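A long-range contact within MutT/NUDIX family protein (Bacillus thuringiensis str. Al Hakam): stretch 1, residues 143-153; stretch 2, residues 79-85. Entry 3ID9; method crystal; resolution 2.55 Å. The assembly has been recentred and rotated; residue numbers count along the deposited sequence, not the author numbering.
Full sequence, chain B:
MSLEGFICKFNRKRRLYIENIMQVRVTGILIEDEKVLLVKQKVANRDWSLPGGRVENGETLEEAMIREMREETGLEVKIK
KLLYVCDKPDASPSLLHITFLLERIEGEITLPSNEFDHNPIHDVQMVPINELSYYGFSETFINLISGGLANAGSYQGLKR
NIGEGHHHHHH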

# COMPACT_ATOMS: atom_id res chain seq x y z
N ASN B 143 13.24 -2.61 13.09
CA ASN B 143 14.06 -2.78 11.89
C ASN B 143 13.37 -2.18 10.66
O ASN B 143 14.02 -1.57 9.81
CB ASN B 143 14.36 -4.26 11.64
CG ASN B 143 15.27 -4.85 12.69
OD1 ASN B 143 16.08 -4.14 13.29
ND2 ASN B 143 15.16 -6.15 12.92
N LEU B 144 12.06 -2.36 10.58
CA LEU B 144 11.28 -1.83 9.47
C LEU B 144 11.42 -0.31 9.42
O LEU B 144 11.82 0.25 8.40
CB LEU B 144 9.81 -2.21 9.64
CG LEU B 144 8.87 -1.72 8.54
CD1 LEU B 144 9.07 -2.56 7.29
CD2 LEU B 144 7.43 -1.82 9.01
N ILE B 145 11.06 0.34 10.52
CA ILE B 145 11.14 1.79 10.65
C ILE B 145 12.58 2.25 10.46
O ILE B 145 12.85 3.28 9.86
CB ILE B 145 10.64 2.22 12.03
CG1 ILE B 145 9.11 2.18 12.05
CG2 ILE B 145 11.18 3.60 12.40
CD1 ILE B 145 8.51 2.38 13.42
N SER B 146 13.51 1.46 10.98
CA SER B 146 14.92 1.79 10.89
C SER B 146 15.42 1.81 9.45
O SER B 146 16.22 2.66 9.07
CB SER B 146 15.73 0.80 11.72
OG SER B 146 17.10 1.09 11.63
N GLY B 147 14.95 0.86 8.64
CA GLY B 147 15.37 0.80 7.25
C GLY B 147 14.81 1.97 6.47
O GLY B 147 15.35 2.37 5.44
N GLY B 148 13.70 2.52 6.96
CA GLY B 148 13.08 3.66 6.31
C GLY B 148 12.66 3.47 4.86
O GLY B 148 12.10 2.43 4.50
N LEU B 149 12.92 4.48 4.04
CA LEU B 149 12.56 4.47 2.63
C LEU B 149 13.00 3.20 1.92
O LEU B 149 12.41 2.82 0.91
CB LEU B 149 13.15 5.70 1.93
CG LEU B 149 12.16 6.69 1.29
CD1 LEU B 149 11.12 7.13 2.30
CD2 LEU B 149 12.93 7.89 0.76
N ALA B 150 14.03 2.55 2.44
CA ALA B 150 14.53 1.32 1.82
C ALA B 150 13.52 0.17 1.97
O ALA B 150 13.50 -0.76 1.17
CB ALA B 150 15.86 0.92 2.45
N ASN B 151 12.68 0.24 3.00
CA ASN B 151 11.69 -0.79 3.24
C ASN B 151 10.31 -0.39 2.75
O ASN B 151 9.33 -1.07 3.03
CB ASN B 151 11.64 -1.15 4.72
CG ASN B 151 12.94 -1.74 5.22
OD1 ASN B 151 13.65 -2.42 4.48
ND2 ASN B 151 13.26 -1.49 6.49
N ALA B 152 10.24 0.73 2.03
CA ALA B 152 8.97 1.20 1.50
C ALA B 152 8.32 0.11 0.64
O ALA B 152 9.01 -0.70 0.03
CB ALA B 152 9.20 2.46 0.67
N GLY B 153 6.99 0.09 0.60
CA GLY B 153 6.28 -0.90 -0.20
C GLY B 153 6.22 -2.31 0.38
O GLY B 153 6.04 -3.27 -0.37
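Stretch 2 79-85: IKKLLYV

A single hydrogen bond ties the two stretches together, and the strand residue with the largest covered area points its CA-to-CB bond away from its partner. That residue is Leu83. Its side chain has chi1 at 173° (t) and chi2 at 71° (p), but the end of its side chain comes nearer to stretch 1, and the residue has 109 Å² covered by it, more than any other residue on either side. One rule to read here is that the direction of CB does not settle where a leucine makes its contacts.

Stretch 2 is a strand throughout, residues 79 to 85, lying within a longer strand, but its backbone is not uniformly extended. Lys80 and Leu83 have phi/psi of -97/-57 and -93/-43, each followed by a markedly extended residue, Lys81 or Tyr84. Stretch 1 begins in a helix, and Gly148 is the first residue to leave helical phi/psi; a 3-10 segment follows over 149-151, then a short exit through Ala152 and Gly153. The two backbones come nearest at this exit, where the CA atoms of Ala152 and Leu83 are 4.3 Å apart.

Here the hydrogen bond forms. Gly153 N donates to Leu82 O at 2.9 Å with an N-H...O angle of 159°, so the chain leaving the 3-10 segment is held to the strand backbone. The fit is tight around it: Ala152 CA lies 3.6 Å from Leu82 O. Close approach is not bonding, however. Asn151 O and Leu83 O stand 3.4 Å apart, and as two acceptors they make no hydrogen bond. Gly153 has phi/psi of 76/22, a positive phi that by itself favours glycine.

Going up the strand from this point, the contacts pass from the exit to the helix. Leu83 CD1 lies 3.9 Å from Gly148 O and 4.1 Å from Ala152 N, and Leu83 CD2 makes the closest approach to Leu144, at 4.0 Å from Leu144 CD2. Leu144, whose CB points toward the strand, uses that same CD2 against the next strand residue, 4.0 Å from Tyr84 CD1, in an oblique approach to the ring.

Going down the strand, two lysines lend their aliphatic portions. Lys81 CD sits 3.8 Å from Ala152 CB and 4.2 Å from Leu149 CG, while Lys81 NZ is hydrogen-bonded elsewhere in the structure. Lys80 CE comes within 4.0 Å of Leu149 CD1. The CB of Leu149 points sideways, yet the end of its side chain comes nearer to the strand, and 60 Å² of it is covered by the strand, although it remains exposed overall.

Stretch 1 also braces its own turn. Asn151 ND2 donates to Leu144 O at 3.0 Å, linking the 3-10 segment back to the helix, and Gly148, with phi of 59°, takes the chain out of helical geometry. Asn151 N then donates to Gly148 O at 2.7 Å.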

# COMPACT_ATOMS: atom_id res chain seq x y z
N ILE B 79 2.69 13.08 2.86
CA ILE B 79 3.13 11.70 2.72
C ILE B 79 4.40 11.57 1.87
O ILE B 79 4.54 12.22 0.84
CB ILE B 79 2.00 10.85 2.09
CG1 ILE B 79 0.85 10.75 3.10
CG2 ILE B 79 2.52 9.47 1.70
CD1 ILE B 79 -0.25 9.82 2.70
N LYS B 80 5.33 10.75 2.34
CA LYS B 80 6.57 10.52 1.60
C LYS B 80 6.37 9.24 0.82
O LYS B 80 6.51 9.20 -0.40
CB LYS B 80 7.76 10.34 2.55
CG LYS B 80 8.25 11.61 3.22
CD LYS B 80 9.66 11.96 2.76
CE LYS B 80 10.70 10.96 3.27
NZ LYS B 80 10.84 10.99 4.75
N LYS B 81 6.05 8.17 1.54
CA LYS B 81 5.83 6.88 0.93
C LYS B 81 5.02 5.92 1.78
O LYS B 81 4.91 6.08 3.00
CB LYS B 81 7.16 6.23 0.56
CG LYS B 81 7.64 6.56 -0.84
CD LYS B 81 8.87 5.74 -1.20
CE LYS B 81 9.21 5.88 -2.68
NZ LYS B 81 10.18 4.82 -3.11
N LEU B 82 4.45 4.93 1.12
CA LEU B 82 3.66 3.90 1.75
C LEU B 82 4.73 2.96 2.31
O LEU B 82 5.55 2.43 1.57
CB LEU B 82 2.84 3.18 0.68
CG LEU B 82 1.60 2.36 1.02
CD1 LEU B 82 1.85 1.62 2.32
CD2 LEU B 82 0.39 3.26 1.12
N LEU B 83 4.75 2.78 3.62
CA LEU B 83 5.77 1.93 4.21
C LEU B 83 5.36 0.47 4.38
O LEU B 83 6.13 -0.45 4.09
CB LEU B 83 6.19 2.48 5.57
CG LEU B 83 7.14 1.55 6.33
CD1 LEU B 83 8.50 1.57 5.64
CD2 LEU B 83 7.27 1.99 7.78
N TYR B 84 4.14 0.26 4.85
CA TYR B 84 3.71 -1.08 5.15
C TYR B 84 2.20 -1.21 5.06
O TYR B 84 1.46 -0.34 5.52
CB TYR B 84 4.19 -1.43 6.56
CG TYR B 84 4.01 -2.85 6.99
CD1 TYR B 84 4.91 -3.84 6.60
CD2 TYR B 84 2.96 -3.21 7.82
CE1 TYR B 84 4.77 -5.16 7.04
CE2 TYR B 84 2.81 -4.52 8.27
CZ TYR B 84 3.72 -5.49 7.87
OH TYR B 84 3.58 -6.78 8.34
N VAL B 85 1.75 -2.31 4.46
CA VAL B 85 0.34 -2.58 4.32
C VAL B 85 0.10 -3.94 4.95
O VAL B 85 0.76 -4.93 4.63
CB VAL B 85 -0.10 -2.58 2.83
CG1 VAL B 85 -1.55 -3.03 2.73
CG2 VAL B 85 0.05 -1.19 2.24